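Beta-glucanase (Bacteroides thetaiotaomicron, PDB 6EUG) probably hydrolyses beta-1,3-galactosidic bonds of arabinogalactan through its family 43 glycosidase domain, the part present here with a bound glucoimidazole. Local coordinates at residues 223-228 with 244-249. Sequence-based numbering, arbitrary orientation.
Sequences GKAYHI and DDYLSH
Tyr-246 OH donates a hydrogen bond of 2.7 Å to Gly-223 O, the shortest polar link between the 223-228 segment and the loop 244-249. The hydroxyl stands 30° out of the carbonyl plane, while the carbonyl oxygen lies at the edge of the phenol ring, in its plane. Ala-225, two residues further on, sets its methyl against one face of the same ring, a CH-pi contact with CB 3.7 Å from the ring centroid. Ala-225 CB comes nearest to Tyr-246 CE1, at 3.5 Å, and therefore sits off-centre over the ring. Ile-115 of strand 108-117 and Val-219 also touch the tyrosine side chain, placing it where neighbouring sheets pack together.

Two histidines make the second link. The CB of His-227 points toward the loop, and with CG anti to the backbone N (chi1 176°) its ND1 faces His-249 NE2, the two sharing a hydrogen bond of 3.0 Å. The two imidazoles meet edge against edge, neither lying over the other's face, with their planes at 36°, and Trp-126 meets the His-249 ring as well. Within the loop, Asp-245 OD1 accepts from Leu-247 N at 3.1 Å, an Asx turn spanning Tyr-246, whose phi is positive.

In this five-bladed beta-propeller of family 43, the loop follows strand 236-242 and folds back over the preceding strand 225-231 of the same blade. The His-227 side chain lies about 13 Å from the bound glucoimidazole. Because a single proton serves the histidine bond, one of the two facing nitrogens must accept, which probably disfavours having both rings protonated together.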
ATOM      1  N   GLY A 223      11.445  13.911  -8.287  1.00 20.70           N
ATOM      2  CA  GLY A 223      12.161  13.368  -7.122  1.00 19.73           C
ATOM      3  C   GLY A 223      11.380  13.458  -5.817  1.00 19.16           C
ATOM      4  O   GLY A 223      11.839  12.934  -4.800  1.00 20.52           O
ATOM      5  N   LYS A 224      10.197  14.080  -5.840  1.00 17.32           N
ATOM      6  CA  LYS A 224       9.353  14.139  -4.637  1.00 17.62           C
ATOM      7  C   LYS A 224       8.679  12.790  -4.450  1.00 17.74           C
ATOM      8  O   LYS A 224       8.188  12.188  -5.426  1.00 17.99           O
ATOM      9  CB  LYS A 224       8.310  15.255  -4.713  1.00 17.53           C
ATOM     10  CG  LYS A 224       8.902  16.634  -4.413  1.00 23.35           C
ATOM     11  CD  LYS A 224       7.896  17.754  -4.563  1.00 29.43           C
ATOM     12  CE  LYS A 224       8.529  19.111  -4.252  1.00 34.36           C
ATOM     13  NZ  LYS A 224       8.949  19.218  -2.830  1.00 37.41           N
ATOM     14  N   ALA A 225       8.694  12.302  -3.219  1.00 16.37           N
ATOM     15  CA  ALA A 225       8.005  11.047  -2.871  1.00 16.12           C
ATOM     16  C   ALA A 225       6.721  11.312  -2.069  1.00 15.05           C
ATOM     17  O   ALA A 225       6.650  12.278  -1.315  1.00 14.19           O
ATOM     18  CB  ALA A 225       8.938  10.112  -2.098  1.00 18.38           C
ATOM     19  N   TYR A 226       5.744  10.403  -2.226  1.00 15.25           N
ATOM     20  CA  TYR A 226       4.434  10.488  -1.598  1.00 14.59           C
ATOM     21  C   TYR A 226       4.069   9.185  -0.882  1.00 14.79           C
ATOM     22  O   TYR A 226       4.304   8.076  -1.415  1.00 16.24           O
ATOM     23  CB  TYR A 226       3.308  10.856  -2.604  1.00 15.51           C
ATOM     24  CG  TYR A 226       3.581  12.217  -3.270  1.00 13.85           C
ATOM     25  CD1 TYR A 226       4.390  12.317  -4.394  1.00 13.45           C
ATOM     26  CD2 TYR A 226       3.038  13.408  -2.744  1.00 13.49           C
ATOM     27  CE1 TYR A 226       4.681  13.557  -4.963  1.00 14.15           C
ATOM     28  CE2 TYR A 226       3.327  14.625  -3.310  1.00 14.35           C
ATOM     29  CZ  TYR A 226       4.134  14.696  -4.423  1.00 15.40           C
ATOM     30  OH  TYR A 226       4.388  15.923  -4.965  1.00 19.39           O
ATOM     31  N   HIS A 227       3.479   9.364   0.295  1.00 13.26           N
ATOM     32  CA  HIS A 227       2.897   8.291   1.149  1.00 12.77           C
ATOM     33  C   HIS A 227       1.351   8.351   0.985  1.00 13.20           C
ATOM     34  O   HIS A 227       0.714   9.366   1.316  1.00 13.77           O
ATOM     35  CB  HIS A 227       3.369   8.486   2.590  1.00 13.88           C
ATOM     36  CG  HIS A 227       2.788   7.526   3.598  1.00 13.55           C
ATOM     37  ND1 HIS A 227       2.496   7.901   4.894  1.00 14.37           N
ATOM     38  CD2 HIS A 227       2.445   6.224   3.495  1.00 13.80           C
ATOM     39  CE1 HIS A 227       2.004   6.858   5.546  1.00 15.42           C
ATOM     40  NE2 HIS A 227       1.958   5.829   4.711  1.00 15.73           N
ATOM     41  N   ILE A 228       0.788   7.269   0.456  1.00 12.32           N
ATOM     42  CA  ILE A 228      -0.630   7.161   0.095  1.00 11.31           C
ATOM     43  C   ILE A 228      -1.227   6.127   1.061  1.00 11.93           C
ATOM     44  O   ILE A 228      -0.712   5.011   1.148  1.00 13.52           O
ATOM     45  CB  ILE A 228      -0.829   6.720  -1.356  1.00 12.38           C
ATOM     46  CG1 ILE A 228      -0.263   7.805  -2.309  1.00 15.50           C
ATOM     47  CG2 ILE A 228      -2.321   6.565  -1.656  1.00 13.19           C
ATOM     48  CD1 ILE A 228       0.028   7.374  -3.707  1.00 23.04           C
ATOM     49  N   ASP A 244      12.708  15.689   1.883  1.00 18.05           N
ATOM     50  CA  ASP A 244      13.704  15.391   0.858  1.00 17.57           C
ATOM     51  C   ASP A 244      14.563  14.132   1.091  1.00 17.09           C
ATOM     52  O   ASP A 244      15.087  13.577   0.123  1.00 22.14           O
ATOM     53  CB  ASP A 244      14.652  16.605   0.629  1.00 20.45           C
ATOM     54  N   ASP A 245      14.662  13.648   2.333  1.00 16.38           N
ATOM     55  CA  ASP A 245      15.382  12.399   2.644  1.00 16.80           C
ATOM     56  C   ASP A 245      14.441  11.156   2.726  1.00 15.80           C
ATOM     57  O   ASP A 245      14.910  10.025   2.917  1.00 17.55           O
ATOM     58  CB  ASP A 245      16.268  12.514   3.923  1.00 19.84           C
ATOM     59  CG  ASP A 245      15.490  12.799   5.184  1.00 19.31           C
ATOM     60  OD1 ASP A 245      14.229  12.856   5.141  1.00 19.58           O
ATOM     61  OD2 ASP A 245      16.159  13.021   6.228  1.00 21.20           O
ATOM     62  N   TYR A 246      13.150  11.399   2.521  1.00 16.12           N
ATOM     63  CA  TYR A 246      12.081  10.384   2.570  1.00 15.00           C
ATOM     64  C   TYR A 246      11.825   9.821   3.954  1.00 15.69           C
ATOM     65  O   TYR A 246      11.063   8.859   4.084  1.00 15.98           O
ATOM     66  CB  TYR A 246      12.257   9.233   1.532  1.00 15.94           C
ATOM     67  CG  TYR A 246      12.396   9.614   0.073  1.00 15.76           C
ATOM     68  CD1 TYR A 246      12.095  10.901  -0.393  1.00 17.53           C
ATOM     69  CD2 TYR A 246      12.819   8.667  -0.863  1.00 15.44           C
ATOM     70  CE1 TYR A 246      12.253  11.230  -1.737  1.00 15.71           C
ATOM     71  CE2 TYR A 246      12.976   8.999  -2.198  1.00 16.01           C
ATOM     72  CZ  TYR A 246      12.676  10.270  -2.639  1.00 16.17           C
ATOM     73  OH  TYR A 246      12.832  10.578  -4.007  1.00 20.12           O
ATOM     74  N   LEU A 247      12.354  10.443   5.013  1.00 14.75           N
ATOM     75  CA  LEU A 247      12.251   9.836   6.354  1.00 16.17           C
ATOM     76  C   LEU A 247      11.156  10.418   7.240  1.00 16.58           C
ATOM     77  O   LEU A 247      10.928   9.890   8.329  1.00 16.94           O
ATOM     78  CB  LEU A 247      13.611   9.923   7.106  1.00 16.83           C
ATOM     79  CG  LEU A 247      14.795   9.320   6.381  1.00 17.53           C
ATOM     80  CD1 LEU A 247      16.071   9.491   7.232  1.00 18.66           C
ATOM     81  CD2 LEU A 247      14.594   7.876   5.959  1.00 20.69           C
ATOM     82  N   SER A 248      10.452  11.455   6.766  1.00 15.68           N
ATOM     83  CA  SER A 248       9.384  12.094   7.520  1.00 16.19           C
ATOM     84  C   SER A 248       8.427  12.784   6.559  1.00 15.45           C
ATOM     85  O   SER A 248       8.728  12.856   5.347  1.00 16.80           O
ATOM     86  CB  SER A 248       9.971  13.082   8.542  1.00 17.03           C
ATOM     87  OG  SER A 248      10.538  14.228   7.898  1.00 19.84           O
ATOM     88  N   HIS A 249       7.314  13.286   7.092  1.00 18.10           N
ATOM     89  CA  HIS A 249       6.286  14.014   6.300  1.00 17.14           C
ATOM     90  C   HIS A 249       6.510  15.529   6.400  1.00 20.73           C
ATOM     91  O   HIS A 249       7.013  16.007   7.422  1.00 23.67           O
ATOM     92  CB  HIS A 249       4.894  13.688   6.777  1.00 19.48           C
ATOM     93  CG  HIS A 249       4.545  12.231   6.731  1.00 18.14           C
ATOM     94  ND1 HIS A 249       4.718  11.384   7.806  1.00 17.97           N
ATOM     95  CD2 HIS A 249       4.021  11.475   5.738  1.00 16.81           C
ATOM     96  CE1 HIS A 249       4.329  10.169   7.461  1.00 15.76           C
ATOM     97  NE2 HIS A 249       3.857  10.213   6.235  1.00 17.21           N
TER